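Probable mannosyltransferase KTR4 (Saccharomyces cerevisiae, PDB 5A07) is a probable mannosyltransferase of the GT-A clan of glycosyltransferases, whose lumenal part is modelled with guanosine-5'-diphosphate and a manganese ion. Local coordinates at residues 119-122 / 123-127; 77-80 / 81-84. All blocks are in the same frame, centred on the assembly; numbering follows the deposited sequence.

Contact 1: 119-122 / 123-127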
loop_
_atom_site.group_PDB
_atom_site.type_symbol
_atom_site.label_atom_id
_atom_site.label_comp_id
_atom_site.label_asym_id
_atom_site.label_seq_id
_atom_site.Cartn_x
_atom_site.Cartn_y
_atom_site.Cartn_z
ATOM N N ILE B 119 -15.383 8.575 7.305
ATOM C CA ILE B 119 -14.048 9.038 7.672
ATOM C C ILE B 119 -13.958 9.402 9.097
ATOM O O ILE B 119 -12.921 9.131 9.751
ATOM C CB ILE B 119 -13.488 10.148 6.723
ATOM C CG1 ILE B 119 -11.963 10.179 6.809
ATOM C CG2 ILE B 119 -14.077 11.535 7.032
ATOM C CD1 ILE B 119 -11.198 8.969 6.334
ATOM N N ILE B 120 -15.018 9.958 9.679
ATOM C CA ILE B 120 -15.019 10.163 11.114
ATOM C C ILE B 120 -14.764 8.870 11.921
ATOM O O ILE B 120 -14.021 8.850 12.928
ATOM C CB ILE B 120 -16.336 10.873 11.547
ATOM C CG1 ILE B 120 -16.226 12.374 11.220
ATOM C CG2 ILE B 120 -16.557 10.686 13.066
ATOM C CD1 ILE B 120 -17.546 13.124 11.443
ATOM N N SER B 121 -15.436 7.828 11.503
ATOM C CA SER B 121 -15.324 6.496 12.140
ATOM C C SER B 121 -13.821 6.037 12.131
ATOM O O SER B 121 -13.232 5.675 13.188
ATOM C CB SER B 121 -16.191 5.534 11.331
ATOM O OG SER B 121 -16.082 4.282 11.919
ATOM N N SER B 122 -13.194 6.220 10.990
ATOM C CA SER B 122 -11.765 5.881 10.840
ATOM C C SER B 122 -10.901 6.734 11.717
ATOM O O SER B 122 -10.006 6.216 12.387
ATOM C CB SER B 122 -11.319 6.011 9.374
ATOM O OG SER B 122 -12.054 5.201 8.503
ATOM N N ILE B 123 -11.150 8.027 11.747
ATOM C CA ILE B 123 -10.367 8.951 12.538
ATOM C C ILE B 123 -10.475 8.642 14.015
ATOM O O ILE B 123 -9.504 8.627 14.733
ATOM C CB ILE B 123 -10.789 10.367 12.224
ATOM C CG1 ILE B 123 -10.364 10.757 10.804
ATOM C CG2 ILE B 123 -10.203 11.280 13.205
ATOM C CD1 ILE B 123 -11.131 11.978 10.276
ATOM N N GLN B 124 -11.681 8.327 14.473
ATOM C CA GLN B 124 -11.876 8.049 15.898
ATOM C C GLN B 124 -11.085 6.801 16.348
ATOM O O GLN B 124 -10.481 6.760 17.426
ATOM C CB GLN B 124 -13.382 7.857 16.192
ATOM C CG GLN B 124 -14.100 9.213 16.165
ATOM C CD GLN B 124 -15.589 9.092 16.386
ATOM O OE1 GLN B 124 -16.156 8.138 15.925
ATOM N NE2 GLN B 124 -16.215 10.108 16.952
ATOM N N GLN B 125 -11.105 5.805 15.540
ATOM C CA GLN B 125 -10.292 4.642 15.808
ATOM C C GLN B 125 -8.792 4.873 15.745
ATOM O O GLN B 125 -8.021 4.329 16.600
ATOM C CB GLN B 125 -10.723 3.541 14.853
ATOM C CG GLN B 125 -12.111 3.111 15.317
ATOM C CD GLN B 125 -12.546 2.010 14.510
ATOM O OE1 GLN B 125 -13.244 2.247 13.533
ATOM N NE2 GLN B 125 -11.964 0.881 14.717
ATOM N N LEU B 126 -8.342 5.673 14.787
ATOM C CA LEU B 126 -6.892 5.966 14.688
ATOM C C LEU B 126 -6.492 6.814 15.894
ATOM O O LEU B 126 -5.383 6.647 16.446
ATOM C CB LEU B 126 -6.564 6.727 13.396
ATOM C CG LEU B 126 -5.127 7.185 13.236
ATOM C CD1 LEU B 126 -4.261 5.987 13.190
ATOM C CD2 LEU B 126 -5.042 8.018 11.947
ATOM N N GLU B 127 -7.350 7.734 16.314
ATOM C CA GLU B 127 -7.019 8.559 17.502
ATOM C C GLU B 127 -6.918 7.649 18.771
ATOM O O GLU B 127 -5.967 7.739 19.564
ATOM C CB GLU B 127 -8.097 9.611 17.727
ATOM C CG GLU B 127 -7.995 10.828 16.807
ATOM C CD GLU B 127 -6.858 11.776 17.176
ATOM O OE1 GLU B 127 -6.706 12.046 18.391
ATOM O OE2 GLU B 127 -6.144 12.294 16.276
#

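Contact 2: 77-80 / 81-84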
loop_
_atom_site.group_PDB
_atom_site.type_symbol
_atom_site.label_atom_id
_atom_site.label_comp_id
_atom_site.label_asym_id
_atom_site.label_seq_id
_atom_site.Cartn_x
_atom_site.Cartn_y
_atom_site.Cartn_z
ATOM N N GLU B 77 -0.170 -18.326 9.254
ATOM C CA GLU B 77 -0.653 -18.607 10.563
ATOM C C GLU B 77 0.430 -18.656 11.635
ATOM O O GLU B 77 0.237 -18.155 12.740
ATOM C CB GLU B 77 -1.452 -19.912 10.535
ATOM C CG GLU B 77 -1.963 -20.329 11.889
ATOM C CD GLU B 77 -2.752 -21.679 11.876
ATOM O OE1 GLU B 77 -3.915 -21.716 11.407
ATOM O OE2 GLU B 77 -2.233 -22.682 12.421
ATOM N N GLU B 78 1.567 -19.239 11.297
ATOM C CA GLU B 78 2.673 -19.267 12.236
ATOM C C GLU B 78 3.109 -17.899 12.601
ATOM O O GLU B 78 3.572 -17.658 13.727
ATOM C CB GLU B 78 3.856 -20.043 11.638
ATOM C CG GLU B 78 3.570 -21.549 11.665
ATOM C CD GLU B 78 4.505 -22.424 10.780
ATOM O OE1 GLU B 78 5.303 -21.913 9.970
ATOM O OE2 GLU B 78 4.353 -23.670 10.845
ATOM N N PHE B 79 3.010 -16.953 11.667
ATOM C CA PHE B 79 3.347 -15.607 12.069
ATOM C C PHE B 79 2.247 -14.927 12.859
ATOM O O PHE B 79 2.497 -14.287 13.872
ATOM C CB PHE B 79 3.807 -14.755 10.857
ATOM C CG PHE B 79 5.268 -14.938 10.541
ATOM C CD1 PHE B 79 5.723 -16.140 10.080
ATOM C CD2 PHE B 79 6.185 -13.923 10.742
ATOM C CE1 PHE B 79 7.079 -16.376 9.893
ATOM C CE2 PHE B 79 7.536 -14.107 10.476
ATOM C CZ PHE B 79 7.972 -15.353 10.063
ATOM N N LEU B 80 1.024 -15.015 12.361
ATOM C CA LEU B 80 -0.092 -14.295 12.986
ATOM C C LEU B 80 -0.434 -14.824 14.365
ATOM O O LEU B 80 -0.849 -14.031 15.238
ATOM C CB LEU B 80 -1.298 -14.292 12.082
ATOM C CG LEU B 80 -1.412 -13.142 11.107
ATOM C CD1 LEU B 80 -1.744 -11.811 11.803
ATOM C CD2 LEU B 80 -0.146 -12.940 10.269
ATOM N N LEU B 81 -0.188 -16.104 14.617
ATOM C CA LEU B 81 -0.369 -16.687 15.964
ATOM C C LEU B 81 0.794 -16.562 16.848
ATOM O O LEU B 81 0.691 -16.836 18.028
ATOM C CB LEU B 81 -0.868 -18.148 15.933
ATOM C CG LEU B 81 -2.107 -18.409 15.111
ATOM C CD1 LEU B 81 -2.459 -19.903 15.214
ATOM C CD2 LEU B 81 -3.276 -17.523 15.505
ATOM N N GLN B 82 1.879 -15.947 16.404
ATOM C CA GLN B 82 3.030 -15.670 17.333
ATOM C C GLN B 82 2.667 -14.487 18.205
ATOM O O GLN B 82 2.177 -13.453 17.720
ATOM C CB GLN B 82 4.259 -15.346 16.476
ATOM C CG GLN B 82 5.540 -14.930 17.169
ATOM C CD GLN B 82 6.649 -14.485 16.133
ATOM O OE1 GLN B 82 6.600 -14.747 14.906
ATOM N NE2 GLN B 82 7.615 -13.755 16.638
ATOM N N GLU B 83 2.921 -14.599 19.501
ATOM C CA GLU B 83 2.718 -13.480 20.415
ATOM C C GLU B 83 3.705 -12.359 20.103
ATOM O O GLU B 83 4.897 -12.584 20.131
ATOM C CB GLU B 83 2.936 -13.908 21.878
ATOM C CG GLU B 83 1.851 -14.858 22.298
ATOM C CD GLU B 83 2.123 -15.454 23.694
ATOM O OE1 GLU B 83 2.962 -14.948 24.433
ATOM O OE2 GLU B 83 1.511 -16.435 24.024
ATOM N N ILE B 84 3.215 -11.177 19.795
ATOM C CA ILE B 84 4.063 -10.015 19.611
ATOM C C ILE B 84 3.527 -8.838 20.405
ATOM O O ILE B 84 2.419 -8.876 20.925
ATOM C CB ILE B 84 4.145 -9.618 18.113
ATOM C CG1 ILE B 84 2.776 -9.128 17.613
ATOM C CG2 ILE B 84 4.596 -10.781 17.280
ATOM C CD1 ILE B 84 2.820 -8.559 16.195
HETATM O O HOH W 1 0.900 -11.998 15.813
#

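Contact 1: 119-122 / 123-127
I119 meets I123 one helical turn on, in the middle of helix 116-131. Its CG1 swings away from the backbone N (chi1 -158°) and crosses the I123 side chain at a slant, 4.0 Å from CD1. The backbone also joins this pair, I123 N donating to I119 O at 2.9 Å. I120 repeats the spacing nearer the surface: its CG2 lies 3.8 Å from the amide carbon CD of Q124, an apolar branch against the end of an extended side chain, while Q124 N bonds to I120 O at 2.9 Å. S121 accepts N of Q125 at its O over 3.2 Å, the longest of the four backbone bonds here. S122 O takes N of L126 at 3.0 Å. The helix is the crossover of the beta-alpha-beta unit formed with strands 105-110 and 138-142. I119, I120 and I123 all touch I154 of helix 148-156, and I123 also reaches Y138 and F140 of strand 138-142, so apolar branches join the helix to its neighbours. The buried S122 hydroxyl is hydrogen-bonded to O of E232, a manganese ligand, and to N of V235, with a weak bond to O of D118, which ties this turn to the backbone at the metal site.

Contact 2: 77-80 / 81-84
E77 and L81 make the apolar part of this local contact, at the C-terminal end of helix 65-80. The E77 chain is extended, CG opposite the backbone N (chi1 178°), which lays its methylene part slantwise across the isobutyl group of L81. CG of E77 does the closest touching, 3.4 Å from CD1 of L81 and 3.8 Å from CG of L81, so the meeting is one of aliphatic carbons.

Two backbone hydrogen bonds differ in kind. L81 N reaches O of E77 at 2.8 Å with an N-H...O angle of 159°, the i to i-4 pattern of an alpha-helix. Q82 N bonds instead to O of F79 at 3.1 Å, three residues back, and stands well above the carbonyl plane. This shift from four-residue to three-residue spacing marks the helix terminus: by Q82 psi has opened to 134°, so the chain departs into the long connection toward strand 105-110.

Water-mediated and side-chain polar contacts follow the same turn. One water lies 2.7 Å from both O of L80 and O of Q82 and bridges them by hydrogen bonds, although other acceptors compete for its protons. OE1 of Q82 approaches the F79 ring obliquely, 4.3 Å from CD2 of F79. That OE1 is hydrogen-bonded to NH2 of R375, which is also hydrogen-bonded to O of F79, while the hydroxyl of T389 is hydrogen-bonded to O of L80.

How the contacts relate
Both are local contacts between residues a few positions apart, contact 1 within a helix and contact 2 where a helix ends. They do not touch: their centres are 27 Å apart and their nearest atoms about 16 Å. Their centres lie about 19 and 22 Å from the centre of the chain, but they differ in exposure, contact 1 being partly buried and contact 2 at the surface. Contact 1 is near the ligands, the side chain of I119 about 6 Å from guanosine-5'-diphosphate and that of S122 about 9 Å from the manganese ion. Along the chain, contact 2 opens the connection into strand 105-110, which runs on into the helix of contact 1.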